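Local coordinates for 2-dehydro-3-deoxyphosphogluconate aldolase (Vibrio fischeri, PDB 3NZR), which belongs to the KDGP aldolase family of the TIM-barrel clan and is built on parallel strands joined by helices, at residues T103-L107 / A108-K112; K58-V62 / T63-V67; Y46-V49 / D50-V53. All coordinates share one frame; numbering follows the deposited sequence.

From the N terminus, contact 3 (46-53) comes first: it turns the loop after strand 37-42 into the start of helix 49-61. Contact 2 (58-67) closes the other end of that helix and hands the chain to strand 67-70, so the two mark its beginning and end, with centres about 17 Å apart, and meet where Y59 packs on Y46. Contact 1 (103-112) follows later, ending helix 101-108 ahead of strand 114-119. All three lie in series, none enclosing or crossing another. Helix 79-89 packs against residues of contacts 3 and 1, whose nearest atoms are about 9 Å apart.

Contact 1: T103-L107 / A108-K112; sequences TSRAL and AGQDK
R105 reaches out from the last turns of helix 101-108 and grips the chain that follows it. Its NH1 donates to the backbone O of Q110 at 3.0 Å, on a lone pair in the carbonyl plane, while the oxygen itself lies at the guanidinium edge, tilted 18° from its plane. D111 meets the same side chain differently: its OD1 lies 3.6 Å from R105 CD and 3.9 Å from R105 NE, well out of the guanidinium plane, a long salt bridge in which charge acts without an N-H pointing at the oxygen. The guanidinium and carboxylate planes stand 85° apart. R105 leaves the helix with CG anti to the backbone N (chi1 175°), and bends at chi2 and chi3 bring its guanidinium beside Q110 and D111. NH1 also donates to the O of S113 and NE to the O of G157, so the group is fixed from several directions.

The loop begins where helix 101-108 ends, in a helix-to-strand connection of this TIM-barrel-clan chain. A108 N still bonds S104 O at 2.9 Å, but G109, at positive phi, makes only weak bonds from its N to R105 O and A106 O, and there the helical winding stops. Beyond it Q110 turns its amide forward along the chain: OE1 accepts from K112 N at 2.6 Å, nearly along the C=O axis, and NE2 donates to S113 OG and to Q90 OE1. On other sides of the helix, S104 OG bonds S83 OG, L107 packs on L84 and Q87 of helix 79-89, and A106 meets A106 of the second subunit, where L107 also touches A106 of that subunit.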
loop_
_atom_site.group_PDB
_atom_site.type_symbol
_atom_site.label_atom_id
_atom_site.label_comp_id
_atom_site.label_asym_id
_atom_site.label_seq_id
_atom_site.Cartn_x
_atom_site.Cartn_y
_atom_site.Cartn_z
ATOM N N THR A 103 -2.921 4.754 -1.283
ATOM C CA THR A 103 -2.848 6.153 -1.533
ATOM C C THR A 103 -4.159 6.736 -2.051
ATOM O O THR A 103 -4.597 7.801 -1.612
ATOM C CB THR A 103 -1.797 6.437 -2.593
ATOM O OG1 THR A 103 -0.525 5.894 -2.197
ATOM C CG2 THR A 103 -1.680 7.973 -2.795
ATOM N N SER A 104 -4.761 6.083 -3.021
ATOM C CA SER A 104 -6.048 6.506 -3.520
ATOM C C SER A 104 -7.147 6.506 -2.443
ATOM O O SER A 104 -7.913 7.384 -2.389
ATOM C CB SER A 104 -6.461 5.665 -4.704
ATOM O OG SER A 104 -5.766 6.014 -5.847
ATOM N N ARG A 105 -7.197 5.479 -1.622
ATOM C CA ARG A 105 -8.145 5.442 -0.540
ATOM C C ARG A 105 -7.898 6.578 0.443
ATOM O O ARG A 105 -8.811 7.151 0.908
ATOM C CB ARG A 105 -8.192 4.129 0.195
ATOM C CG ARG A 105 -9.110 4.106 1.418
ATOM C CD ARG A 105 -10.550 4.209 1.067
ATOM N NE ARG A 105 -10.975 3.074 0.317
ATOM C CZ ARG A 105 -12.000 3.017 -0.518
ATOM N NH1 ARG A 105 -12.768 4.033 -0.714
ATOM N NH2 ARG A 105 -12.244 1.923 -1.142
ATOM N N ALA A 106 -6.656 6.877 0.726
ATOM C CA ALA A 106 -6.369 7.904 1.705
ATOM C C ALA A 106 -6.754 9.261 1.179
ATOM O O ALA A 106 -7.451 9.991 1.825
ATOM C CB ALA A 106 -4.948 7.856 2.169
ATOM N N LEU A 107 -6.353 9.567 -0.033
ATOM C CA LEU A 107 -6.665 10.888 -0.601
ATOM C C LEU A 107 -8.126 11.023 -1.034
ATOM O O LEU A 107 -8.585 12.114 -1.142
ATOM C CB LEU A 107 -5.766 11.232 -1.784
ATOM C CG LEU A 107 -4.245 11.157 -1.492
ATOM C CD1 LEU A 107 -3.563 11.618 -2.770
ATOM C CD2 LEU A 107 -3.800 11.998 -0.273
ATOM N N ALA A 108 -8.832 9.932 -1.262
ATOM C CA ALA A 108 -10.292 9.974 -1.464
ATOM C C ALA A 108 -10.999 10.438 -0.212
ATOM O O ALA A 108 -12.021 11.176 -0.289
ATOM C CB ALA A 108 -10.811 8.680 -1.827
ATOM N N GLY A 109 -10.464 10.030 0.942
ATOM C CA GLY A 109 -10.959 10.514 2.213
ATOM C C GLY A 109 -12.297 9.947 2.662
ATOM O O GLY A 109 -12.850 10.482 3.612
ATOM N N GLN A 110 -12.796 8.884 1.998
ATOM C CA GLN A 110 -13.995 8.139 2.438
ATOM C C GLN A 110 -13.959 6.694 1.970
ATOM O O GLN A 110 -13.151 6.328 1.126
ATOM C CB GLN A 110 -15.277 8.757 1.908
ATOM C CG GLN A 110 -15.151 9.434 0.615
ATOM C CD GLN A 110 -15.179 8.528 -0.549
ATOM O OE1 GLN A 110 -15.558 7.343 -0.431
ATOM N NE2 GLN A 110 -14.820 9.073 -1.717
ATOM N N ASP A 111 -14.800 5.882 2.532
ATOM C CA ASP A 111 -14.814 4.490 2.225
ATOM C C ASP A 111 -15.884 4.131 1.214
ATOM O O ASP A 111 -16.111 2.945 0.995
ATOM C CB ASP A 111 -15.109 3.659 3.485
ATOM C CG ASP A 111 -13.856 3.378 4.328
ATOM O OD1 ASP A 111 -12.687 3.494 3.819
ATOM O OD2 ASP A 111 -14.040 3.019 5.519
ATOM N N LYS A 112 -16.497 5.069 0.541
ATOM C CA LYS A 112 -17.545 4.710 -0.386
ATOM C C LYS A 112 -17.062 4.424 -1.807
ATOM O O LYS A 112 -17.540 3.495 -2.446
ATOM C CB LYS A 112 -18.581 5.835 -0.431
ATOM C CG LYS A 112 -19.423 5.944 0.851
ATOM C CD LYS A 112 -20.409 7.123 0.790
ATOM C CE LYS A 112 -21.003 7.487 2.156
ATOM N NZ LYS A 112 -21.782 6.319 2.640
#

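Contact 2: K58-V62 / T63-V67; sequences KYSEV and TNNAV
The C-terminal end of helix 49-61 gives way here to a type I' beta turn, T63 to A66, and the last helical residues hold that turn by backbone and side chain together. S60 does so twice. Its hydroxyl OG donates to N65 OD1 at 2.7 Å, approaching the amide oxygen 27° from the carbonyl plane; with chi1 173° OG lies opposite the S60 backbone N, within bonding distance of the N65 amide. The S60 carbonyl O takes two N-H groups from the turn. N65 N comes at 2.9 Å with a nearly straight N-H...O angle of 166°, whereas T63 N approaches from above the carbonyl plane at 3.3 Å.

One residue earlier, Y59 O is met by a hydroxyl: T63 OG1 donates to it at 2.8 Å. The T63 methyl CG2 is also close, 3.2 Å from Y59 O, so both branches of this buried side chain come up to the oxygen from one side. Further along, V67 sets its CG2 against the helix end, 3.9 Å from Y59 CB and 3.6 Å from S60 N, bringing the start of the strand against the last turn.

N65 ND2, at the other end of the amide from the S60 bond, donates to Q90 O and S4 O; N64 ND2 bonds Y30 OH of helix 23-32. A66 centres an inverse gamma turn, after which V67 pairs with H93, an alpha-to-beta connection like those that link helices and parallel strands in TIM-barrel folds.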
loop_
_atom_site.group_PDB
_atom_site.type_symbol
_atom_site.label_atom_id
_atom_site.label_comp_id
_atom_site.label_asym_id
_atom_site.label_seq_id
_atom_site.Cartn_x
_atom_site.Cartn_y
_atom_site.Cartn_z
ATOM N N LYS A 58 -17.505 17.030 -16.112
ATOM C CA LYS A 58 -18.590 17.005 -17.124
ATOM C C LYS A 58 -19.116 15.612 -17.343
ATOM O O LYS A 58 -20.288 15.419 -17.645
ATOM C CB LYS A 58 -18.122 17.562 -18.458
ATOM C CG LYS A 58 -17.892 19.017 -18.390
ATOM C CD LYS A 58 -16.946 19.523 -19.466
ATOM C CE LYS A 58 -16.851 21.066 -19.378
ATOM N NZ LYS A 58 -15.563 21.511 -19.883
ATOM N N TYR A 59 -18.258 14.615 -17.248
ATOM C CA TYR A 59 -18.763 13.254 -17.381
ATOM C C TYR A 59 -19.634 12.897 -16.150
ATOM O O TYR A 59 -20.632 12.198 -16.247
ATOM C CB TYR A 59 -17.601 12.275 -17.501
ATOM C CG TYR A 59 -16.904 12.303 -18.833
ATOM C CD1 TYR A 59 -17.268 11.427 -19.821
ATOM C CD2 TYR A 59 -15.866 13.173 -19.087
ATOM C CE1 TYR A 59 -16.641 11.403 -21.044
ATOM C CE2 TYR A 59 -15.212 13.156 -20.320
ATOM C CZ TYR A 59 -15.625 12.249 -21.309
ATOM O OH TYR A 59 -15.043 12.199 -22.571
ATOM N N SER A 60 -19.201 13.338 -14.973
ATOM C CA SER A 60 -19.972 13.085 -13.762
ATOM C C SER A 60 -21.432 13.688 -13.875
ATOM O O SER A 60 -22.405 13.077 -13.461
ATOM C CB SER A 60 -19.229 13.628 -12.547
ATOM O OG SER A 60 -20.070 13.508 -11.437
ATOM N N GLU A 61 -21.557 14.852 -14.490
ATOM C CA GLU A 61 -22.872 15.496 -14.645
ATOM C C GLU A 61 -23.891 14.689 -15.423
ATOM O O GLU A 61 -25.074 14.694 -15.093
ATOM C CB GLU A 61 -22.734 16.838 -15.340
ATOM C CG GLU A 61 -21.879 17.796 -14.578
ATOM C CD GLU A 61 -22.050 19.220 -15.067
ATOM O OE1 GLU A 61 -21.603 19.525 -16.208
ATOM O OE2 GLU A 61 -22.636 20.023 -14.295
ATOM N N VAL A 62 -23.453 14.018 -16.469
ATOM C CA VAL A 62 -24.369 13.300 -17.331
ATOM C C VAL A 62 -24.545 11.855 -16.927
ATOM O O VAL A 62 -25.231 11.107 -17.603
ATOM C CB VAL A 62 -23.927 13.411 -18.798
ATOM C CG1 VAL A 62 -23.912 14.926 -19.219
ATOM C CG2 VAL A 62 -22.565 12.732 -19.026
ATOM N N THR A 63 -23.906 11.444 -15.840
ATOM C CA THR A 63 -23.936 10.062 -15.430
ATOM C C THR A 63 -24.223 9.878 -13.947
ATOM O O THR A 63 -23.983 8.805 -13.431
ATOM C CB THR A 63 -22.541 9.376 -15.645
ATOM O OG1 THR A 63 -21.599 9.973 -14.759
ATOM C CG2 THR A 63 -22.049 9.477 -17.097
ATOM N N ASN A 64 -24.694 10.925 -13.274
ATOM C CA ASN A 64 -24.923 10.903 -11.811
ATOM C C ASN A 64 -23.733 10.410 -11.071
ATOM O O ASN A 64 -23.857 9.657 -10.135
ATOM C CB ASN A 64 -26.152 10.087 -11.447
ATOM C CG ASN A 64 -27.425 10.728 -12.001
ATOM O OD1 ASN A 64 -27.511 11.967 -12.086
ATOM N ND2 ASN A 64 -28.365 9.895 -12.468
ATOM N N ASN A 65 -22.584 10.899 -11.505
ATOM C CA ASN A 65 -21.252 10.561 -10.944
ATOM C C ASN A 65 -20.772 9.110 -11.125
ATOM O O ASN A 65 -19.823 8.689 -10.458
ATOM C CB ASN A 65 -21.133 10.991 -9.491
ATOM C CG ASN A 65 -19.706 11.140 -9.057
ATOM O OD1 ASN A 65 -18.881 11.664 -9.789
ATOM N ND2 ASN A 65 -19.397 10.689 -7.833
ATOM N N ALA A 66 -21.374 8.383 -12.071
ATOM C CA ALA A 66 -20.964 7.023 -12.352
ATOM C C ALA A 66 -19.704 7.064 -13.227
ATOM O O ALA A 66 -19.711 6.605 -14.376
ATOM C CB ALA A 66 -22.093 6.226 -13.015
ATOM N N VAL A 67 -18.599 7.547 -12.664
ATOM C CA VAL A 67 -17.400 7.693 -13.435
ATOM C C VAL A 67 -16.321 6.800 -12.816
ATOM O O VAL A 67 -16.266 6.657 -11.563
ATOM C CB VAL A 67 -16.957 9.182 -13.446
ATOM C CG1 VAL A 67 -15.516 9.320 -13.885
ATOM C CG2 VAL A 67 -17.906 10.007 -14.330
#

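Contact 3: Y46-V49 / D50-V53; sequences YPDV and DTAV
D48 caps the N terminus of helix 49-61 by taking both donors of T51, an N-cap at the entry to a helix that follows a parallel strand of this TIM-barrel-clan fold. The polar interactions converge on one oxygen. D48 OD1 receives T51 N at 3.0 Å, nearly in line with its C-O bond, and T51 OG1 at 2.6 Å on the syn side, 27° out of the carboxylate plane. CG, set between the backbone N and carbonyl carbon of D48 (chi1 57°), brings OD1 over the first turn, to T51. Two grips on OD1 fix the rotation of the carboxylate, and the helix N terminus would probably stabilise its negative charge. In the backbone, A52 N bonds D48 O and V53 N bonds V49 O, starting the regular helical pattern.

Apolar contacts lie on both sides of the cap in sequence. Before it, P47 CD is 3.6 Å from T51 CG2, the two side chains crossing at about a right angle; after it, V49 runs beside V53, both pointing the same way, and also touches M81 and L84 of helix 79-89.

The aromatic contact belongs to Y46, whose OH is hydrogen-bonded to D55 OD2, further along the same helix. A52 CA sits over one face of its ring in a CH-pi contact, 3.9 Å from the centroid, while A52 CB touches Y46 CG at 3.7 Å.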
loop_
_atom_site.group_PDB
_atom_site.type_symbol
_atom_site.label_atom_id
_atom_site.label_comp_id
_atom_site.label_asym_id
_atom_site.label_seq_id
_atom_site.Cartn_x
_atom_site.Cartn_y
_atom_site.Cartn_z
ATOM N N TYR A 46 -4.900 13.183 -20.699
ATOM C CA TYR A 46 -4.881 14.556 -20.253
ATOM C C TYR A 46 -3.477 14.931 -19.822
ATOM O O TYR A 46 -2.750 14.118 -19.332
ATOM C CB TYR A 46 -5.843 14.814 -19.096
ATOM C CG TYR A 46 -7.257 14.530 -19.388
ATOM C CD1 TYR A 46 -8.075 15.473 -19.959
ATOM C CD2 TYR A 46 -7.788 13.304 -19.134
ATOM C CE1 TYR A 46 -9.399 15.206 -20.244
ATOM C CE2 TYR A 46 -9.096 13.022 -19.431
ATOM C CZ TYR A 46 -9.892 13.979 -19.996
ATOM O OH TYR A 46 -11.158 13.663 -20.284
ATOM N N PRO A 47 -3.139 16.198 -19.991
ATOM C CA PRO A 47 -1.822 16.748 -19.720
ATOM C C PRO A 47 -1.463 16.979 -18.273
ATOM O O PRO A 47 -0.307 16.968 -17.926
ATOM C CB PRO A 47 -1.916 18.108 -20.382
ATOM C CG PRO A 47 -3.243 18.416 -20.343
ATOM C CD PRO A 47 -4.023 17.228 -20.500
ATOM N N ASP A 48 -2.449 17.231 -17.443
ATOM C CA ASP A 48 -2.212 17.417 -16.031
ATOM C C ASP A 48 -3.452 17.142 -15.192
ATOM O O ASP A 48 -4.510 16.957 -15.731
ATOM C CB ASP A 48 -1.639 18.797 -15.734
ATOM C CG ASP A 48 -2.490 19.903 -16.222
ATOM O OD1 ASP A 48 -3.681 19.791 -16.253
ATOM O OD2 ASP A 48 -1.954 20.934 -16.584
ATOM N N VAL A 49 -3.296 17.179 -13.877
ATOM C CA VAL A 49 -4.362 16.827 -12.944
ATOM C C VAL A 49 -5.556 17.753 -13.133
ATOM O O VAL A 49 -6.675 17.277 -13.195
ATOM C CB VAL A 49 -3.889 16.885 -11.476
ATOM C CG1 VAL A 49 -5.040 16.898 -10.503
ATOM C CG2 VAL A 49 -2.938 15.740 -11.205
ATOM N N ASP A 50 -5.310 19.059 -13.219
ATOM C CA ASP A 50 -6.403 20.015 -13.232
ATOM C C ASP A 50 -7.242 19.941 -14.497
ATOM O O ASP A 50 -8.448 20.056 -14.449
ATOM C CB ASP A 50 -5.843 21.435 -13.061
ATOM C CG ASP A 50 -5.221 21.653 -11.669
ATOM O OD1 ASP A 50 -5.616 20.934 -10.684
ATOM O OD2 ASP A 50 -4.342 22.552 -11.557
ATOM N N THR A 51 -6.575 19.744 -15.616
ATOM C CA THR A 51 -7.231 19.556 -16.905
ATOM C C THR A 51 -8.114 18.304 -16.908
ATOM O O THR A 51 -9.240 18.325 -17.392
ATOM C CB THR A 51 -6.140 19.497 -18.008
ATOM O OG1 THR A 51 -5.363 20.726 -17.962
ATOM C CG2 THR A 51 -6.730 19.318 -19.429
ATOM N N ALA A 52 -7.610 17.215 -16.330
ATOM C CA ALA A 52 -8.419 15.967 -16.190
ATOM C C ALA A 52 -9.603 16.179 -15.185
ATOM O O ALA A 52 -10.723 15.765 -15.419
ATOM C CB ALA A 52 -7.527 14.847 -15.741
ATOM N N VAL A 53 -9.363 16.884 -14.091
ATOM C CA VAL A 53 -10.413 17.054 -13.113
ATOM C C VAL A 53 -11.590 17.847 -13.722
ATOM O O VAL A 53 -12.759 17.482 -13.515
ATOM C CB VAL A 53 -9.884 17.713 -11.850
ATOM C CG1 VAL A 53 -11.030 18.183 -10.953
ATOM C CG2 VAL A 53 -8.904 16.770 -11.092
#